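Local coordinates for acetyl xylan esterase (Paenibacillus sp. R4, PDB 6AGQ), which probably removes acetyl groups from acetylated xylan and small acetyl esters, as a cold-active esterase of the alpha/beta-hydrolase clan, at residues A[71-76]-A[97-102]; A[90-95]-A[163-168]; A[119-124]-A[155-160]; A[52-57]-A[104-109]. All coordinates share one frame; numbering follows the deposited sequence.

Interaction 1. Residues A[71-76]-A[97-102]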
loop_
_atom_site.group_PDB
_atom_site.type_symbol
_atom_site.label_atom_id
_atom_site.label_comp_id
_atom_site.label_asym_id
_atom_site.label_seq_id
_atom_site.Cartn_x
_atom_site.Cartn_y
_atom_site.Cartn_z
ATOM N N HIS A 71 27.087 27.281 3.829
ATOM C CA HIS A 71 28.126 26.451 3.209
ATOM C C HIS A 71 27.870 26.048 1.761
ATOM O O HIS A 71 26.736 25.917 1.283
ATOM C CB HIS A 71 28.374 25.204 4.032
ATOM C CG HIS A 71 28.789 25.508 5.421
ATOM N ND1 HIS A 71 27.881 25.882 6.388
ATOM C CD2 HIS A 71 30.011 25.589 5.991
ATOM C CE1 HIS A 71 28.522 26.134 7.512
ATOM N NE2 HIS A 71 29.813 25.983 7.294
ATOM N N GLY A 72 28.942 25.888 1.036
ATOM C CA GLY A 72 28.851 25.450 -0.329
ATOM C C GLY A 72 30.114 24.823 -0.881
ATOM O O GLY A 72 31.137 24.591 -0.162
ATOM N N TRP A 73 30.005 24.506 -2.167
ATOM C CA TRP A 73 31.090 23.967 -2.924
ATOM C C TRP A 73 31.187 24.846 -4.151
ATOM O O TRP A 73 30.206 25.034 -4.801
ATOM C CB TRP A 73 30.845 22.527 -3.383
ATOM C CG TRP A 73 30.743 21.439 -2.377
ATOM C CD1 TRP A 73 29.699 20.628 -2.207
ATOM C CD2 TRP A 73 31.773 20.974 -1.487
ATOM N NE1 TRP A 73 29.978 19.685 -1.255
ATOM C CE2 TRP A 73 31.241 19.887 -0.775
ATOM C CE3 TRP A 73 33.069 21.389 -1.211
ATOM C CZ2 TRP A 73 31.970 19.186 0.242
ATOM C CZ3 TRP A 73 33.817 20.682 -0.226
ATOM C CH2 TRP A 73 33.242 19.599 0.490
ATOM N N TYR A 74 32.392 25.309 -4.462
ATOM C CA TYR A 74 32.679 26.136 -5.626
ATOM C C TYR A 74 33.727 25.364 -6.419
ATOM O O TYR A 74 34.705 24.917 -5.863
ATOM C CB TYR A 74 33.247 27.494 -5.202
ATOM C CG TYR A 74 33.687 28.383 -6.357
ATOM C CD1 TYR A 74 32.744 28.860 -7.276
ATOM C CD2 TYR A 74 34.984 28.813 -6.477
ATOM C CE1 TYR A 74 33.083 29.669 -8.327
ATOM C CE2 TYR A 74 35.364 29.654 -7.546
ATOM C CZ TYR A 74 34.403 30.065 -8.470
ATOM O OH TYR A 74 34.722 30.879 -9.530
ATOM N N VAL A 75 33.467 25.147 -7.682
ATOM C CA VAL A 75 34.257 24.268 -8.552
ATOM C C VAL A 75 34.595 25.049 -9.823
ATOM O O VAL A 75 33.697 25.740 -10.431
ATOM C CB VAL A 75 33.465 22.975 -8.905
ATOM C CG1 VAL A 75 34.237 22.115 -9.830
ATOM C CG2 VAL A 75 33.138 22.151 -7.658
ATOM N N THR A 76 35.864 24.983 -10.223
ATOM C CA THR A 76 36.311 25.548 -11.539
ATOM C C THR A 76 37.252 24.594 -12.287
ATOM O O THR A 76 37.926 23.744 -11.648
ATOM C CB THR A 76 37.050 26.908 -11.410
ATOM O OG1 THR A 76 38.386 26.690 -11.008
ATOM C CG2 THR A 76 36.412 27.782 -10.397
ATOM N N GLY A 97 17.441 18.752 1.346
ATOM C CA GLY A 97 18.737 18.284 0.858
ATOM C C GLY A 97 19.875 19.150 1.325
ATOM O O GLY A 97 19.870 19.672 2.425
ATOM N N ASN A 98 20.881 19.301 0.473
ATOM C CA ASN A 98 22.077 20.038 0.845
ATOM C C ASN A 98 22.915 20.270 -0.423
ATOM O O ASN A 98 22.487 19.920 -1.498
ATOM C CB ASN A 98 22.846 19.243 1.867
ATOM C CG ASN A 98 23.157 17.865 1.392
ATOM O OD1 ASN A 98 23.700 17.669 0.282
ATOM N ND2 ASN A 98 22.867 16.883 2.239
ATOM N N ARG A 99 24.104 20.818 -0.249
ATOM C CA ARG A 99 25.045 21.180 -1.304
ATOM C C ARG A 99 25.605 19.983 -2.075
ATOM O O ARG A 99 26.267 20.159 -3.104
ATOM C CB ARG A 99 26.163 21.989 -0.662
ATOM C CG ARG A 99 27.049 21.205 0.319
ATOM C CD ARG A 99 28.252 22.017 0.839
ATOM N NE ARG A 99 28.808 21.364 2.016
ATOM C CZ ARG A 99 30.030 21.526 2.517
ATOM N NH1 ARG A 99 30.913 22.385 1.994
ATOM N NH2 ARG A 99 30.375 20.797 3.574
ATOM N N GLY A 100 25.348 18.775 -1.565
ATOM C CA GLY A 100 25.777 17.520 -2.191
ATOM C C GLY A 100 27.288 17.294 -2.234
ATOM O O GLY A 100 28.027 17.667 -1.307
ATOM N N TYR A 101 27.776 16.775 -3.363
ATOM C CA TYR A 101 29.169 16.359 -3.436
ATOM C C TYR A 101 29.748 17.060 -4.628
ATOM O O TYR A 101 29.032 17.290 -5.595
ATOM C CB TYR A 101 29.276 14.802 -3.534
ATOM C CG TYR A 101 28.590 14.073 -2.391
ATOM C CD1 TYR A 101 27.209 13.760 -2.436
ATOM C CD2 TYR A 101 29.312 13.696 -1.252
ATOM C CE1 TYR A 101 26.580 13.112 -1.374
ATOM C CE2 TYR A 101 28.694 13.037 -0.187
ATOM C CZ TYR A 101 27.342 12.743 -0.250
ATOM O OH TYR A 101 26.768 12.084 0.831
ATOM N N PRO A 102 31.044 17.405 -4.574
ATOM C CA PRO A 102 31.610 18.191 -5.674
ATOM C C PRO A 102 31.613 17.514 -7.052
ATOM O O PRO A 102 31.521 18.207 -8.073
ATOM C CB PRO A 102 33.057 18.457 -5.215
ATOM C CG PRO A 102 33.079 18.171 -3.739
ATOM C CD PRO A 102 31.996 17.203 -3.463
#
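The indole NE1 of Trp73 donates to the backbone O of Gly100, 2.8 Å away. This O lies close to the indole plane, while NE1 stands above the plane of the Gly100 carbonyl. A second bond runs the other way across the contact. Arg99 NH1 donates to Gly72 O at 3.1 Å, and the O lies almost exactly in the guanidinium plane. The same NH1 has its stronger partner in Asp59, with which it forms a salt bridge.

The guanidinium also lies flat on one face of Trp73, the planes only 7° apart. Arg99 CZ sits 4.1 Å from the centroid of the Trp73 six-membered ring, a cation-pi contact. CD of Arg99 lies over the five-membered ring as a CH-pi contact. The chain is extended from CG to NE (chi2 174°, chi3 164°), which carries CD and NE along the indole face. His71 CB covers the other face of the guanidinium near its rim.

On the opposite face of the indole, Pro102 CG stands 3.9 Å from the centroid of the six-membered ring. The indole is thus sandwiched between arginine and proline. Val75 CG2 adds a looser touch on Pro102 CB. A leucine in place of Trp73 would probably leave Gly100 O without its donor and the Arg99 guanidinium without its aromatic bed.

The contact ties the loop after strand 86-92 to strand 69-77 of the central sheet. Asp59 and the indole face probably both stabilise the positive charge of Arg99, while Gly72 O helps fix the rotation of its guanidinium.

Interaction 2. Residues A[90-95]-A[163-168]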
loop_
_atom_site.group_PDB
_atom_site.type_symbol
_atom_site.label_atom_id
_atom_site.label_comp_id
_atom_site.label_asym_id
_atom_site.label_seq_id
_atom_site.Cartn_x
_atom_site.Cartn_y
_atom_site.Cartn_z
ATOM N N VAL A 90 24.904 28.527 -10.861
ATOM C CA VAL A 90 24.550 28.396 -9.427
ATOM C C VAL A 90 23.430 27.401 -9.314
ATOM O O VAL A 90 22.320 27.562 -9.914
ATOM C CB VAL A 90 24.190 29.792 -8.821
ATOM C CG1 VAL A 90 23.739 29.665 -7.387
ATOM C CG2 VAL A 90 25.405 30.727 -8.869
ATOM N N LYS A 91 23.717 26.360 -8.558
ATOM C CA LYS A 91 22.778 25.289 -8.297
ATOM C C LYS A 91 22.122 25.401 -6.877
ATOM O O LYS A 91 22.804 25.539 -5.866
ATOM C CB LYS A 91 23.510 23.952 -8.403
ATOM C CG LYS A 91 22.696 22.754 -8.046
ATOM C CD LYS A 91 23.344 21.443 -8.466
ATOM C CE LYS A 91 22.428 20.276 -8.106
ATOM N NZ LYS A 91 23.163 18.988 -8.271
ATOM N N TYR A 92 20.812 25.233 -6.810
ATOM C CA TYR A 92 20.058 25.256 -5.538
ATOM C C TYR A 92 19.383 23.916 -5.389
ATOM O O TYR A 92 19.011 23.288 -6.376
ATOM C CB TYR A 92 19.022 26.339 -5.597
ATOM C CG TYR A 92 19.518 27.762 -5.831
ATOM C CD1 TYR A 92 20.400 28.348 -4.993
ATOM C CD2 TYR A 92 19.046 28.524 -6.890
ATOM C CE1 TYR A 92 20.834 29.644 -5.182
ATOM C CE2 TYR A 92 19.449 29.820 -7.070
ATOM C CZ TYR A 92 20.365 30.375 -6.206
ATOM O OH TYR A 92 20.809 31.668 -6.399
ATOM N N HIS A 93 19.192 23.434 -4.181
ATOM C CA HIS A 93 18.904 22.033 -3.994
ATOM C C HIS A 93 17.465 21.848 -3.526
ATOM O O HIS A 93 16.798 22.785 -3.140
ATOM C CB HIS A 93 19.896 21.371 -3.035
ATOM C CG HIS A 93 19.755 21.843 -1.625
ATOM N ND1 HIS A 93 18.678 21.483 -0.814
ATOM C CD2 HIS A 93 20.586 22.588 -0.857
ATOM C CE1 HIS A 93 18.854 22.027 0.380
ATOM N NE2 HIS A 93 19.994 22.710 0.375
ATOM N N GLY A 94 17.040 20.605 -3.590
ATOM C CA GLY A 94 15.691 20.172 -3.228
ATOM C C GLY A 94 15.361 20.141 -1.762
ATOM O O GLY A 94 16.205 20.297 -0.893
ATOM N N TYR A 95 14.090 19.963 -1.477
ATOM C CA TYR A 95 13.613 20.132 -0.106
ATOM C C TYR A 95 14.220 19.120 0.797
ATOM O O TYR A 95 14.053 17.931 0.583
ATOM C CB TYR A 95 12.092 19.970 -0.072
ATOM C CG TYR A 95 11.452 20.380 1.247
ATOM C CD1 TYR A 95 11.276 21.713 1.548
ATOM C CD2 TYR A 95 11.036 19.446 2.153
ATOM C CE1 TYR A 95 10.632 22.113 2.703
ATOM C CE2 TYR A 95 10.413 19.826 3.339
ATOM C CZ TYR A 95 10.191 21.172 3.591
ATOM O OH TYR A 95 9.607 21.619 4.759
ATOM N N ARG A 163 22.563 36.335 -2.287
ATOM C CA ARG A 163 23.931 36.443 -1.820
ATOM C C ARG A 163 24.881 35.392 -2.439
ATOM O O ARG A 163 26.077 35.683 -2.557
ATOM C CB ARG A 163 23.948 36.451 -0.292
ATOM C CG ARG A 163 23.338 37.729 0.239
ATOM C CD ARG A 163 22.957 37.618 1.692
ATOM N NE ARG A 163 24.129 37.743 2.559
ATOM C CZ ARG A 163 24.738 38.871 2.894
ATOM N NH1 ARG A 163 24.303 40.076 2.461
ATOM N NH2 ARG A 163 25.789 38.788 3.713
ATOM N N ALA A 164 24.382 34.232 -2.873
ATOM C CA ALA A 164 25.168 33.342 -3.736
ATOM C C ALA A 164 25.578 34.000 -5.073
ATOM O O ALA A 164 26.637 33.757 -5.603
ATOM C CB ALA A 164 24.423 32.047 -3.994
ATOM N N LEU A 165 24.737 34.856 -5.623
ATOM C CA LEU A 165 25.134 35.613 -6.831
ATOM C C LEU A 165 26.190 36.662 -6.474
ATOM O O LEU A 165 27.096 36.862 -7.260
ATOM C CB LEU A 165 23.959 36.305 -7.485
ATOM C CG LEU A 165 22.718 35.451 -7.711
ATOM C CD1 LEU A 165 21.524 36.331 -8.115
ATOM C CD2 LEU A 165 22.994 34.332 -8.706
ATOM N N ASP A 166 26.091 37.301 -5.293
ATOM C CA ASP A 166 27.165 38.204 -4.753
ATOM C C ASP A 166 28.471 37.416 -4.606
ATOM O O ASP A 166 29.532 37.938 -4.882
ATOM C CB ASP A 166 26.872 38.812 -3.318
ATOM C CG ASP A 166 25.593 39.719 -3.233
ATOM O OD1 ASP A 166 25.052 40.131 -4.270
ATOM O OD2 ASP A 166 25.135 40.034 -2.084
ATOM N N PHE A 167 28.402 36.191 -4.103
ATOM C CA PHE A 167 29.631 35.382 -3.983
ATOM C C PHE A 167 30.254 35.096 -5.352
ATOM O O PHE A 167 31.462 35.366 -5.541
ATOM C CB PHE A 167 29.435 34.060 -3.265
ATOM C CG PHE A 167 30.684 33.191 -3.250
ATOM C CD1 PHE A 167 31.703 33.429 -2.334
ATOM C CD2 PHE A 167 30.858 32.150 -4.205
ATOM C CE1 PHE A 167 32.861 32.645 -2.358
ATOM C CE2 PHE A 167 31.996 31.348 -4.223
ATOM C CZ PHE A 167 33.003 31.588 -3.297
ATOM N N VAL A 168 29.486 34.564 -6.303
ATOM C CA VAL A 168 30.120 34.255 -7.565
ATOM C C VAL A 168 30.628 35.513 -8.249
ATOM O O VAL A 168 31.686 35.454 -8.890
ATOM C CB VAL A 168 29.308 33.348 -8.532
ATOM C CG1 VAL A 168 29.074 31.995 -7.886
ATOM C CG2 VAL A 168 28.016 33.965 -9.060
#
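The ring of Tyr92 meets the helix at its edge, where Ala164 CB lies near the ring plane. The nearest ring carbon is CE1, 4.5 Å from Ala164 CB, so this touch is loose. At the tip of the ring, Tyr92 OH comes to 4.1 Å from Leu165 CD2, and the two side chains cross at about a right angle. The hydroxyl has its polar partner further back in the same helix, in a hydrogen bond with Cys161 O.

Val90 carries the largest share of the burial. Its two methyls divide the work. CG1, anti to the backbone N (chi1 176°), faces Ala164 CB at 4.2 Å. CG2 reaches Val168 CG1 at 4.0 Å and Leu165 CD2 at 4.3 Å. No hydrogen bond crosses between the segments, and the packing is wholly by van der Waals contact.

Strand 90-92 and helix 163-168 run nearly antiparallel, at 152°, with their axes 10.0 Å apart. This is a helix lying on the sheet of an alpha/beta-hydrolase fold. Ala164 and Val168 also touch Leu116 of the adjacent strand 114-118. Beside them, Tyr92 packs on Leu190 and Ala194 of helix 186-197.

Interaction 3. Residues A[119-124]-A[155-160]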
loop_
_atom_site.group_PDB
_atom_site.type_symbol
_atom_site.label_atom_id
_atom_site.label_comp_id
_atom_site.label_asym_id
_atom_site.label_seq_id
_atom_site.Cartn_x
_atom_site.Cartn_y
_atom_site.Cartn_z
ATOM N N ASP A 119 24.023 24.994 0.470
ATOM C CA ASP A 119 22.993 24.584 1.425
ATOM C C ASP A 119 21.865 25.642 1.578
ATOM O O ASP A 119 22.130 26.813 1.625
ATOM C CB ASP A 119 23.584 24.460 2.784
ATOM C CG ASP A 119 24.522 23.221 2.991
ATOM O OD1 ASP A 119 24.506 22.214 2.213
ATOM O OD2 ASP A 119 25.240 23.284 4.027
ATOM N N VAL A 120 20.632 25.172 1.778
ATOM C CA VAL A 120 19.471 25.960 2.143
ATOM C C VAL A 120 19.427 25.815 3.657
ATOM O O VAL A 120 19.535 24.718 4.182
ATOM C CB VAL A 120 18.154 25.404 1.533
ATOM C CG1 VAL A 120 16.936 26.185 2.037
ATOM C CG2 VAL A 120 18.204 25.413 0.023
ATOM N N ARG A 121 19.325 26.945 4.332
ATOM C CA ARG A 121 19.501 27.057 5.748
ATOM C C ARG A 121 18.636 26.126 6.649
ATOM O O ARG A 121 17.433 25.987 6.486
ATOM C CB ARG A 121 19.329 28.517 6.137
ATOM C CG ARG A 121 17.969 29.067 5.766
ATOM C CD ARG A 121 17.653 30.260 6.598
ATOM N NE ARG A 121 18.660 31.278 6.341
ATOM C CZ ARG A 121 18.987 32.237 7.197
ATOM N NH1 ARG A 121 19.886 33.141 6.831
ATOM N NH2 ARG A 121 18.384 32.292 8.401
ATOM N N GLY A 122 19.282 25.370 7.527
ATOM C CA GLY A 122 18.526 24.496 8.387
ATOM C C GLY A 122 18.154 23.169 7.795
ATOM O O GLY A 122 17.583 22.377 8.497
ATOM N N GLN A 123 18.458 22.887 6.527
ATOM C CA GLN A 123 18.042 21.615 5.961
ATOM C C GLN A 123 19.095 20.496 6.153
ATOM O O GLN A 123 19.814 20.537 7.120
ATOM C CB GLN A 123 17.542 21.785 4.555
ATOM C CG GLN A 123 16.380 22.763 4.552
ATOM C CD GLN A 123 15.680 22.876 3.222
ATOM O OE1 GLN A 123 15.953 22.116 2.310
ATOM N NE2 GLN A 123 14.779 23.842 3.108
ATOM N N GLY A 124 19.241 19.528 5.260
ATOM C CA GLY A 124 20.009 18.339 5.590
ATOM C C GLY A 124 21.497 18.541 5.519
ATOM O O GLY A 124 22.211 17.619 5.131
ATOM N N LYS A 155 11.994 34.043 3.510
ATOM C CA LYS A 155 12.564 35.357 3.295
ATOM C C LYS A 155 14.098 35.314 3.351
ATOM O O LYS A 155 14.740 35.661 2.403
ATOM C CB LYS A 155 12.039 36.397 4.263
ATOM C CG LYS A 155 12.518 37.798 3.929
ATOM C CD LYS A 155 12.076 38.830 4.978
ATOM C CE LYS A 155 13.200 39.217 5.881
ATOM N NZ LYS A 155 12.664 40.060 6.978
ATOM N N GLN A 156 14.664 34.885 4.463
ATOM C CA GLN A 156 16.082 34.752 4.572
ATOM C C GLN A 156 16.642 33.699 3.600
ATOM O O GLN A 156 17.764 33.886 3.097
ATOM C CB GLN A 156 16.525 34.467 6.024
ATOM C CG GLN A 156 16.467 35.698 6.915
ATOM C CD GLN A 156 17.576 36.706 6.612
ATOM O OE1 GLN A 156 18.669 36.340 6.173
ATOM N NE2 GLN A 156 17.279 37.979 6.803
ATOM N N VAL A 157 15.871 32.662 3.224
ATOM C CA VAL A 157 16.369 31.723 2.176
ATOM C C VAL A 157 16.610 32.428 0.842
ATOM O O VAL A 157 17.672 32.247 0.200
ATOM C CB VAL A 157 15.425 30.492 2.035
ATOM C CG1 VAL A 157 15.908 29.531 0.990
ATOM C CG2 VAL A 157 15.326 29.770 3.383
ATOM N N TYR A 158 15.641 33.261 0.408
ATOM C CA TYR A 158 15.772 33.950 -0.876
ATOM C C TYR A 158 16.912 34.929 -0.856
ATOM O O TYR A 158 17.657 35.072 -1.837
ATOM C CB TYR A 158 14.488 34.659 -1.306
ATOM C CG TYR A 158 13.366 33.751 -1.766
ATOM C CD1 TYR A 158 13.346 32.391 -1.482
ATOM C CD2 TYR A 158 12.302 34.257 -2.453
ATOM C CE1 TYR A 158 12.303 31.584 -1.897
ATOM C CE2 TYR A 158 11.224 33.433 -2.806
ATOM C CZ TYR A 158 11.249 32.125 -2.547
ATOM O OH TYR A 158 10.219 31.308 -2.905
ATOM N N LEU A 159 17.076 35.602 0.261
ATOM C CA LEU A 159 18.253 36.481 0.409
ATOM C C LEU A 159 19.585 35.728 0.357
ATOM O O LEU A 159 20.551 36.239 -0.212
ATOM C CB LEU A 159 18.144 37.261 1.744
ATOM C CG LEU A 159 16.980 38.219 1.797
ATOM C CD1 LEU A 159 16.900 38.869 3.167
ATOM C CD2 LEU A 159 17.012 39.304 0.726
ATOM N N ASP A 160 19.687 34.573 1.023
ATOM C CA ASP A 160 20.920 33.712 0.912
ATOM C C ASP A 160 21.225 33.370 -0.556
ATOM O O ASP A 160 22.400 33.337 -0.966
ATOM C CB ASP A 160 20.773 32.404 1.627
ATOM C CG ASP A 160 20.535 32.549 3.137
ATOM O OD1 ASP A 160 20.900 33.606 3.728
ATOM O OD2 ASP A 160 19.938 31.587 3.747
#
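Arg121 grips Asp160 side-on, reaching from a type II beta turn, Val120 to Gln123, to Asp160 on helix 153-170. The turn belongs to the loop after strand 114-118 in the alpha/beta-hydrolase sheet. The two side chains cross at about a right angle, yet their flat ends are nearly coplanar, 17° apart. NE donates to Asp160 OD2 at 2.9 Å in an almost straight bond. NH1 of Arg121 donates to Asp160 OD1 at 3.3 Å. Both oxygens use their syn lone pairs. The bend at chi3 (61°) turns NE out of line with the extended part of the chain, toward Asp160 OD2.

Gln156 comes from another direction. Its CB lies over the centre of one guanidinium face, 3.5 Å from Arg121 CZ. The guanidinium is thus held at its edge by a carboxylate and covered on a face by an aliphatic carbon. Its NH1 and NH2 form further salt bridges with Asp66 and Asp129, so three acidic groups probably share in balancing its charge. A methionine in place of Arg121 would probably leave the buried carboxylate of Asp160 without its charged mate and Asp66 and Asp129 without theirs.

The aliphatic part of the arginine lies alongside Val157, the two side chains pointing opposite ways, with Arg121 CG 3.6 Å from Val157 CG2. The other methyl of this valine, CG1, meets Val120 CG1 at 3.7 Å.

Interaction 4. Residues A[52-57]-A[104-109]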
loop_
_atom_site.group_PDB
_atom_site.type_symbol
_atom_site.label_atom_id
_atom_site.label_comp_id
_atom_site.label_asym_id
_atom_site.label_seq_id
_atom_site.Cartn_x
_atom_site.Cartn_y
_atom_site.Cartn_z
ATOM N N LEU A 52 39.361 13.735 -8.615
ATOM C CA LEU A 52 39.389 14.585 -9.837
ATOM C C LEU A 52 40.432 15.696 -9.701
ATOM O O LEU A 52 40.286 16.596 -8.873
ATOM C CB LEU A 52 38.021 15.236 -10.120
ATOM C CG LEU A 52 36.967 14.539 -10.989
ATOM C CD1 LEU A 52 37.197 13.040 -11.194
ATOM C CD2 LEU A 52 35.583 14.773 -10.395
ATOM N N LYS A 53 41.485 15.595 -10.495
ATOM C CA LYS A 53 42.517 16.621 -10.606
ATOM C C LYS A 53 42.311 17.558 -11.812
ATOM O O LYS A 53 42.983 18.537 -11.898
ATOM C CB LYS A 53 43.897 15.959 -10.627
ATOM C CG LYS A 53 45.061 16.900 -10.339
ATOM C CD LYS A 53 46.281 16.183 -9.730
ATOM C CE LYS A 53 47.614 16.593 -10.363
ATOM N NZ LYS A 53 47.758 15.966 -11.709
ATOM N N SER A 54 41.336 17.315 -12.685
ATOM C CA SER A 54 40.970 18.270 -13.758
ATOM C C SER A 54 40.180 19.554 -13.330
ATOM O O SER A 54 39.916 20.440 -14.154
ATOM C CB SER A 54 40.200 17.531 -14.881
ATOM O OG SER A 54 38.832 17.279 -14.547
ATOM N N ILE A 55 39.776 19.619 -12.068
ATOM C CA ILE A 55 39.043 20.723 -11.519
ATOM C C ILE A 55 39.702 21.173 -10.197
ATOM O O ILE A 55 40.344 20.369 -9.517
ATOM C CB ILE A 55 37.560 20.336 -11.274
ATOM C CG1 ILE A 55 37.427 19.181 -10.269
ATOM C CG2 ILE A 55 36.882 19.950 -12.578
ATOM C CD1 ILE A 55 35.970 18.839 -9.899
ATOM N N SER A 56 39.539 22.453 -9.854
ATOM C CA SER A 56 39.767 22.895 -8.491
ATOM C C SER A 56 38.445 22.976 -7.750
ATOM O O SER A 56 37.439 23.530 -8.291
ATOM C CB SER A 56 40.484 24.245 -8.458
ATOM O OG SER A 56 41.658 24.138 -9.261
ATOM N N ILE A 57 38.476 22.500 -6.507
ATOM C CA ILE A 57 37.293 22.376 -5.618
ATOM C C ILE A 57 37.480 23.131 -4.332
ATOM O O ILE A 57 38.395 22.810 -3.589
ATOM C CB ILE A 57 37.004 20.889 -5.244
ATOM C CG1 ILE A 57 36.589 20.104 -6.487
ATOM C CG2 ILE A 57 35.923 20.757 -4.160
ATOM C CD1 ILE A 57 36.956 18.647 -6.372
ATOM N N GLU A 104 29.290 16.124 -8.600
ATOM C CA GLU A 104 28.069 16.525 -9.282
ATOM C C GLU A 104 28.140 17.862 -9.985
ATOM O O GLU A 104 27.209 18.224 -10.695
ATOM C CB GLU A 104 26.922 16.643 -8.269
ATOM C CG GLU A 104 26.580 15.385 -7.477
ATOM C CD GLU A 104 25.484 15.687 -6.461
ATOM O OE1 GLU A 104 24.657 16.594 -6.755
ATOM O OE2 GLU A 104 25.456 15.056 -5.369
ATOM N N LEU A 105 29.184 18.641 -9.763
ATOM C CA LEU A 105 29.400 19.873 -10.498
ATOM C C LEU A 105 30.444 19.718 -11.629
ATOM O O LEU A 105 30.669 20.648 -12.392
ATOM C CB LEU A 105 29.844 20.951 -9.524
ATOM C CG LEU A 105 28.912 21.187 -8.327
ATOM C CD1 LEU A 105 29.461 22.241 -7.361
ATOM C CD2 LEU A 105 27.535 21.604 -8.835
ATOM N N LEU A 106 31.062 18.548 -11.738
ATOM C CA LEU A 106 32.048 18.262 -12.808
ATOM C C LEU A 106 31.635 18.573 -14.266
ATOM O O LEU A 106 32.404 19.104 -15.044
ATOM C CB LEU A 106 32.484 16.781 -12.714
ATOM C CG LEU A 106 33.246 16.224 -13.915
ATOM C CD1 LEU A 106 34.578 16.968 -14.162
ATOM C CD2 LEU A 106 33.457 14.732 -13.669
ATOM N N GLN A 107 30.503 18.072 -14.651
ATOM C CA GLN A 107 29.885 18.350 -15.931
ATOM C C GLN A 107 30.009 19.807 -16.334
ATOM O O GLN A 107 30.419 20.105 -17.449
ATOM C CB GLN A 107 28.409 18.007 -15.942
ATOM C CG GLN A 107 27.843 17.368 -14.673
ATOM C CD GLN A 107 26.342 17.289 -14.712
ATOM O OE1 GLN A 107 25.739 17.322 -15.788
ATOM N NE2 GLN A 107 25.723 17.201 -13.541
ATOM N N TRP A 108 29.692 20.722 -15.413
ATOM C CA TRP A 108 29.783 22.162 -15.700
ATOM C C TRP A 108 31.211 22.577 -15.874
ATOM O O TRP A 108 31.492 23.256 -16.848
ATOM C CB TRP A 108 29.125 22.950 -14.619
ATOM C CG TRP A 108 27.738 22.440 -14.352
ATOM C CD1 TRP A 108 27.271 22.020 -13.168
ATOM C CD2 TRP A 108 26.662 22.291 -15.297
ATOM N NE1 TRP A 108 26.004 21.585 -13.291
ATOM C CE2 TRP A 108 25.572 21.783 -14.580
ATOM C CE3 TRP A 108 26.509 22.573 -16.675
ATOM C CZ2 TRP A 108 24.327 21.505 -15.176
ATOM C CZ3 TRP A 108 25.271 22.328 -17.279
ATOM C CH2 TRP A 108 24.194 21.787 -16.527
ATOM N N ALA A 109 32.128 22.099 -14.999
ATOM C CA ALA A 109 33.516 22.440 -15.121
ATOM C C ALA A 109 34.146 21.926 -16.408
ATOM O O ALA A 109 34.971 22.605 -17.031
ATOM C CB ALA A 109 34.306 21.938 -13.919
#
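Leu106 and Ile55 bury the most surface here, and Leu52 completes the group. Leu106 stands near the start of helix 106-110 and forks between the other two. Its CG is anti to the backbone N (chi1 167°), and the two methyls beyond it take different partners. CD2 meets Leu52 CD2 at 3.9 Å. CD1 meets Ile55 CG2 at 4.1 Å. Leu106 crosses both side chains at about a right angle.

Ile55 opens strand 55-63 and uses one branch for the whole contact. The same CG2 that touches Leu106 lies 3.5 Å from Ala109 CB, the tightest approach between the segments. Ala109 comes one helical turn after Leu106, so the two form a short apolar strip on one side of the helix. Both Ile55 and Ala109 also pack on Val75 of strand 69-77, which places the helix against this end of the sheet.

The contact borders a subunit interface. Leu106 packs on Leu106 of a second subunit, and Leu52 on Met314 of that subunit. No hydrogen bond or salt bridge joins the two segments. Their hold is therefore hydrophobic and rests on the fit of methyl groups, and the same leucines carry it on into the neighbouring copy.

Interactions 2, 3 and 4 are buried, while interaction 1 is partly buried. Interaction 2 lies nearest the centre of the chain and interaction 4 farthest out. Interactions 2 and 3 share helix 153-170, but one packs apolar groups on a strand and the other uses charge to hold a loop. Interactions 1 and 4 meet where Thr76 O probably accepts a hydrogen bond from Ser56 N of the adjacent strand. His93 NE2 and Val120 N probably link interactions 2 and 3 in the same way. Polar chemistry thus gathers at the loops of interactions 1 and 3, and apolar packing where helices cover the sheet.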